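Cyclic nucleotide-binding protein (Brucella abortus biovar 1, PDB 5D1I) is of unknown function but probably carries a cyclic nucleotide-binding domain of the cupin clan and may act as a DNA-binding transcription factor. Local coordinates at residues Y61-G66 / V109-I114; F37-L42 / I114-S119. All blocks are in the same frame, centred on the assembly; numbering follows the deposited sequence.

Contact 1 of 2, residues Y61-G66 / V109-I114; sequences YIIVTG and VETEVI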
loop_
_atom_site.group_PDB
_atom_site.type_symbol
_atom_site.label_atom_id
_atom_site.label_comp_id
_atom_site.label_asym_id
_atom_site.label_seq_id
_atom_site.Cartn_x
_atom_site.Cartn_y
_atom_site.Cartn_z
ATOM N N TYR A 61 8.570 3.171 5.524
ATOM C CA TYR A 61 7.995 4.341 6.168
ATOM C C TYR A 61 6.593 4.574 5.639
ATOM O O TYR A 61 6.377 4.578 4.431
ATOM C CB TYR A 61 8.852 5.584 5.916
ATOM C CG TYR A 61 10.270 5.490 6.428
ATOM C CD1 TYR A 61 10.588 5.890 7.720
ATOM C CD2 TYR A 61 11.296 5.018 5.617
ATOM C CE1 TYR A 61 11.879 5.811 8.196
ATOM C CE2 TYR A 61 12.596 4.939 6.087
ATOM C CZ TYR A 61 12.879 5.335 7.378
ATOM O OH TYR A 61 14.167 5.265 7.858
ATOM N N ILE A 62 5.641 4.779 6.542
ATOM C CA ILE A 62 4.288 5.121 6.134
ATOM C C ILE A 62 3.989 6.525 6.623
ATOM O O ILE A 62 4.182 6.831 7.800
ATOM C CB ILE A 62 3.236 4.131 6.689
ATOM C CG1 ILE A 62 3.480 2.716 6.153
ATOM C CG2 ILE A 62 1.839 4.581 6.321
ATOM C CD1 ILE A 62 4.427 1.882 6.992
ATOM N N ILE A 63 3.543 7.385 5.715
ATOM C CA ILE A 63 3.234 8.765 6.070
ATOM C C ILE A 63 1.899 8.857 6.791
ATOM O O ILE A 63 0.894 8.327 6.319
ATOM C CB ILE A 63 3.196 9.676 4.833
ATOM C CG1 ILE A 63 4.536 9.642 4.102
ATOM C CG2 ILE A 63 2.850 11.109 5.234
ATOM C CD1 ILE A 63 4.552 10.478 2.836
ATOM N N VAL A 64 1.901 9.525 7.939
ATOM C CA VAL A 64 0.677 9.792 8.680
ATOM C C VAL A 64 0.179 11.199 8.367
ATOM O O VAL A 64 -0.943 11.383 7.899
ATOM C CB VAL A 64 0.888 9.643 10.197
ATOM C CG1 VAL A 64 -0.382 10.011 10.954
ATOM C CG2 VAL A 64 1.321 8.226 10.532
ATOM N N THR A 65 1.020 12.192 8.634
ATOM C CA THR A 65 0.716 13.568 8.254
ATOM C C THR A 65 1.930 14.201 7.582
ATOM O O THR A 65 3.065 13.848 7.891
ATOM C CB THR A 65 0.297 14.431 9.467
ATOM O OG1 THR A 65 1.365 14.472 10.421
ATOM C CG2 THR A 65 -0.952 13.871 10.128
ATOM N N GLY A 66 1.688 15.129 6.663
ATOM C CA GLY A 66 2.771 15.858 6.025
ATOM C C GLY A 66 2.939 15.550 4.551
ATOM O O GLY A 66 2.118 14.858 3.946
ATOM N N VAL A 109 7.305 19.637 4.291
ATOM C CA VAL A 109 6.856 20.303 5.504
ATOM C C VAL A 109 7.071 19.344 6.664
ATOM O O VAL A 109 7.477 18.198 6.443
ATOM C CB VAL A 109 5.375 20.706 5.421
ATOM C CG1 VAL A 109 5.159 21.713 4.303
ATOM C CG2 VAL A 109 4.509 19.473 5.208
ATOM N N GLU A 110 6.810 19.796 7.888
ATOM C CA GLU A 110 6.909 18.900 9.035
ATOM C C GLU A 110 6.024 17.688 8.788
ATOM O O GLU A 110 4.834 17.825 8.517
ATOM C CB GLU A 110 6.512 19.587 10.339
ATOM C CG GLU A 110 6.632 18.658 11.537
ATOM C CD GLU A 110 6.300 19.338 12.844
ATOM O OE1 GLU A 110 7.205 19.967 13.427
ATOM O OE2 GLU A 110 5.138 19.238 13.289
ATOM N N THR A 111 6.626 16.508 8.860
ATOM C CA THR A 111 5.974 15.277 8.426
ATOM C C THR A 111 6.154 14.177 9.461
ATOM O O THR A 111 7.250 13.978 9.989
ATOM C CB THR A 111 6.532 14.812 7.063
ATOM O OG1 THR A 111 6.250 15.809 6.075
ATOM C CG2 THR A 111 5.918 13.485 6.627
ATOM N N GLU A 112 5.070 13.471 9.757
ATOM C CA GLU A 112 5.120 12.380 10.712
ATOM C C GLU A 112 4.961 11.055 10.002
ATOM O O GLU A 112 4.010 10.853 9.244
ATOM C CB GLU A 112 4.041 12.544 11.782
ATOM C CG GLU A 112 3.943 11.359 12.717
ATOM C CD GLU A 112 3.377 11.730 14.069
ATOM O OE1 GLU A 112 2.756 10.856 14.709
ATOM O OE2 GLU A 112 3.562 12.889 14.498
ATOM N N VAL A 113 5.906 10.154 10.241
ATOM C CA VAL A 113 5.895 8.855 9.589
ATOM C C VAL A 113 5.946 7.720 10.602
ATOM O O VAL A 113 6.435 7.880 11.720
ATOM C CB VAL A 113 7.075 8.696 8.606
ATOM C CG1 VAL A 113 6.980 9.714 7.476
ATOM C CG2 VAL A 113 8.403 8.819 9.339
ATOM N N ILE A 114 5.426 6.575 10.189
ATOM C CA ILE A 114 5.526 5.343 10.950
ATOM C C ILE A 114 6.613 4.482 10.322
ATOM O O ILE A 114 6.543 4.175 9.134
ATOM C CB ILE A 114 4.187 4.583 10.955
ATOM C CG1 ILE A 114 3.178 5.287 11.861
ATOM C CG2 ILE A 114 4.390 3.148 11.381
ATOM C CD1 ILE A 114 1.774 4.736 11.744
HETATM O O HOH W 1 2.967 16.436 10.191
#
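V64 and T65 both face E112, so two residues of segment 61-66 stand against one of segment 109-114 in a classic beta bulge. E112 O receives two N-H groups. V64 N donates to it at 2.8 Å, nearly along the C=O axis, while T65 N adds a weak bond. T65 O then accepts a hydrogen bond from E112 N, and the ladder resumes one residue out of step. Before the bulge the antiparallel pairing is regular: I62 N bonds to I114 O, and I114 N to I62 O at 2.7 Å.

V64 sets out toward segment 109-114. Its CG2, anti to the carbonyl carbon and beside the backbone N, lies 3.7 Å from both I114 CG1 and I114 CD1. I17 of helix 11-18 also touches V64. On the face carrying I63 and V113, I63 CG1 meets V113 CG1 at 4.2 Å. Y61 brings ring atom CD1 to V113 CG2 at 4.0 Å, the methyl approaching the ring obliquely.

At the bulge, T65 and E112 lie side by side and point the same way. T65 OG1 is 3.6 Å from E112 CB. A water bridges T65 OG1 and E110 O. T111 OG1 donates to V109 O from above the carbonyl plane, and the same OG1 packs 3.5 Å from G66 CA. The positive phi of G66 (113°) suits a residue without a side chain.

The chain turns a corner at V64, leaving one sheet for another. The pair joins strands 56-63 and 111-117 in what is, by family, probably the beta-roll of a cyclic nucleotide-binding domain.

Contact 2 of 2, residues F37-L42 / I114-S119; sequences FGAERL and IRISRS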
loop_
_atom_site.group_PDB
_atom_site.type_symbol
_atom_site.label_atom_id
_atom_site.label_comp_id
_atom_site.label_asym_id
_atom_site.label_seq_id
_atom_site.Cartn_x
_atom_site.Cartn_y
_atom_site.Cartn_z
ATOM N N PHE A 37 2.143 -1.057 17.576
ATOM C CA PHE A 37 2.967 -0.963 18.779
ATOM C C PHE A 37 4.453 -1.147 18.472
ATOM O O PHE A 37 5.305 -0.498 19.076
ATOM C CB PHE A 37 2.521 -1.997 19.815
ATOM C CG PHE A 37 1.456 -1.498 20.752
ATOM C CD1 PHE A 37 0.124 -1.475 20.363
ATOM C CD2 PHE A 37 1.784 -1.063 22.027
ATOM C CE1 PHE A 37 -0.860 -1.023 21.226
ATOM C CE2 PHE A 37 0.805 -0.605 22.896
ATOM C CZ PHE A 37 -0.519 -0.587 22.496
ATOM N N GLY A 38 4.758 -2.037 17.534
ATOM C CA GLY A 38 6.139 -2.338 17.198
ATOM C C GLY A 38 6.762 -1.247 16.355
ATOM O O GLY A 38 7.983 -1.108 16.294
ATOM N N ALA A 39 5.907 -0.467 15.705
ATOM C CA ALA A 39 6.341 0.615 14.835
ATOM C C ALA A 39 7.062 1.715 15.601
ATOM O O ALA A 39 6.829 1.909 16.792
ATOM C CB ALA A 39 5.154 1.187 14.108
ATOM N N GLU A 40 7.939 2.433 14.908
ATOM C CA GLU A 40 8.594 3.607 15.478
ATOM C C GLU A 40 8.031 4.877 14.846
ATOM O O GLU A 40 7.922 4.974 13.623
ATOM C CB GLU A 40 10.110 3.533 15.271
ATOM C CG GLU A 40 10.893 4.643 15.956
ATOM C CD GLU A 40 12.360 4.660 15.560
ATOM O OE1 GLU A 40 13.170 5.262 16.298
ATOM O OE2 GLU A 40 12.705 4.078 14.510
ATOM N N ARG A 41 7.666 5.843 15.683
ATOM C CA ARG A 41 7.149 7.124 15.211
ATOM C C ARG A 41 8.271 8.139 15.043
ATOM O O ARG A 41 9.065 8.347 15.957
ATOM C CB ARG A 41 6.103 7.674 16.183
ATOM C CG ARG A 41 4.742 7.010 16.103
ATOM C CD ARG A 41 3.868 7.690 15.065
ATOM N NE ARG A 41 2.448 7.542 15.367
ATOM C CZ ARG A 41 1.481 8.179 14.718
ATOM N NH1 ARG A 41 1.783 9.013 13.734
ATOM N NH2 ARG A 41 0.213 7.996 15.057
ATOM N N LEU A 42 8.330 8.779 13.880
ATOM C CA LEU A 42 9.357 9.782 13.622
ATOM C C LEU A 42 8.745 11.100 13.178
ATOM O O LEU A 42 7.862 11.125 12.325
ATOM C CB LEU A 42 10.336 9.290 12.555
ATOM C CG LEU A 42 11.237 8.111 12.917
ATOM C CD1 LEU A 42 12.084 7.702 11.722
ATOM C CD2 LEU A 42 12.117 8.471 14.103
ATOM N N ILE A 114 5.426 6.575 10.189
ATOM C CA ILE A 114 5.526 5.343 10.950
ATOM C C ILE A 114 6.613 4.482 10.322
ATOM O O ILE A 114 6.543 4.175 9.134
ATOM C CB ILE A 114 4.187 4.583 10.955
ATOM C CG1 ILE A 114 3.178 5.287 11.861
ATOM C CG2 ILE A 114 4.390 3.148 11.381
ATOM C CD1 ILE A 114 1.774 4.736 11.744
ATOM N N ARG A 115 7.628 4.112 11.098
ATOM C CA ARG A 115 8.698 3.276 10.567
ATOM C C ARG A 115 8.518 1.818 10.960
ATOM O O ARG A 115 8.457 1.485 12.142
ATOM C CB ARG A 115 10.067 3.763 11.041
ATOM C CG ARG A 115 11.227 3.016 10.398
ATOM C CD ARG A 115 12.566 3.383 11.036
ATOM N NE ARG A 115 12.748 2.731 12.327
ATOM C CZ ARG A 115 13.399 1.584 12.500
ATOM N NH1 ARG A 115 13.946 0.965 11.461
ATOM N NH2 ARG A 115 13.511 1.058 13.712
ATOM N N ILE A 116 8.437 0.953 9.958
ATOM C CA ILE A 116 8.303 -0.475 10.192
ATOM C C ILE A 116 9.599 -1.163 9.823
ATOM O O ILE A 116 9.976 -1.189 8.654
ATOM C CB ILE A 116 7.156 -1.095 9.369
ATOM C CG1 ILE A 116 5.859 -0.314 9.562
ATOM C CG2 ILE A 116 6.965 -2.562 9.746
ATOM C CD1 ILE A 116 5.276 -0.453 10.936
ATOM N N SER A 117 10.292 -1.708 10.815
ATOM C CA SER A 117 11.502 -2.463 10.532
ATOM C C SER A 117 11.158 -3.828 9.956
ATOM O O SER A 117 10.081 -4.378 10.206
ATOM C CB SER A 117 12.347 -2.627 11.793
ATOM O OG SER A 117 11.670 -3.427 12.744
ATOM N N ARG A 118 12.082 -4.374 9.179
ATOM C CA ARG A 118 11.937 -5.728 8.679
ATOM C C ARG A 118 11.780 -6.705 9.846
ATOM O O ARG A 118 10.931 -7.599 9.809
ATOM C CB ARG A 118 13.143 -6.097 7.813
ATOM C CG ARG A 118 13.008 -7.402 7.065
ATOM C CD ARG A 118 13.799 -7.361 5.769
ATOM N NE ARG A 118 15.146 -6.834 5.955
ATOM C CZ ARG A 118 15.895 -6.336 4.975
ATOM N NH1 ARG A 118 15.423 -6.285 3.735
ATOM N NH2 ARG A 118 17.114 -5.886 5.236
ATOM N N SER A 119 12.573 -6.510 10.896
ATOM C CA SER A 119 12.557 -7.416 12.045
ATOM C C SER A 119 11.199 -7.457 12.756
ATOM O O SER A 119 10.744 -8.526 13.166
ATOM C CB SER A 119 13.653 -7.032 13.042
ATOM O OG SER A 119 13.338 -5.824 13.708
HETATM O O HOH W 2 9.597 -0.669 13.454
#
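E40 and R115 meet as a hydrogen-bonded pair in the antiparallel ladder between strands 40-44 and 111-117, part of the beta-roll expected of a cyclic nucleotide-binding domain. Two backbone bonds join them. E40 N donates to R115 O at 3.0 Å, and R115 N to E40 O at 2.7 Å.

Their side chains lie on the same face of the sheet and form a salt bridge. R115 NE gives E40 OE2 a bond of 2.6 Å, and NH2 adds a weak one to the same oxygen. The carboxylate and guanidinium planes are 77° apart. The glutamate is extended, while R115 bends at chi3 (77°), which turns NE back toward E40. C59 and Y61 of strand 56-63 touch the R115 side chain.

R41 lies on the other face, with I114. Its CD is 4.1 Å from I114 CG1, which sits over one face of the guanidinium. That guanidinium has salt-bridge partners in E112 and in D14 of helix 11-18.

A39 is the first residue to leave helical geometry after helix 29-38. Its CB meets two isoleucine methyls. I114 CG2 is tightly packed against it at 3.4 Å, and I116 CD1 lies at 3.6 Å. These contacts join the helix-to-strand turn to I114 and I116 of strand 111-117.

Further out, S117 takes the N-cap position before helix 118-124, and its OG bonds to I120 N. One water ties the two helix ends to the strand pair: it donates to G38 O and to R115 O, and accepts a hydrogen bond from S117 N at 2.9 Å.

Both contacts use strand 111-117, which lies between strands 56-63 and 40-44 in one antiparallel sheet. Their centres are about 12 Å apart, and contact 1 is nested inside the chain loop closed by contact 2. I114 belongs to both. The ladder of contact 2 continues beside contact 1, where L42 N lies 3.0 Å from V113 O, a probable hydrogen bond. R41 links the contacts through its salt bridge to E112, modelled too short for its length to be trusted. R41 NH1 also packs 3.3 Å from V64 CG2 at the bulge. On the other face, Y61 CE1 meets R115 CG at 3.6 Å.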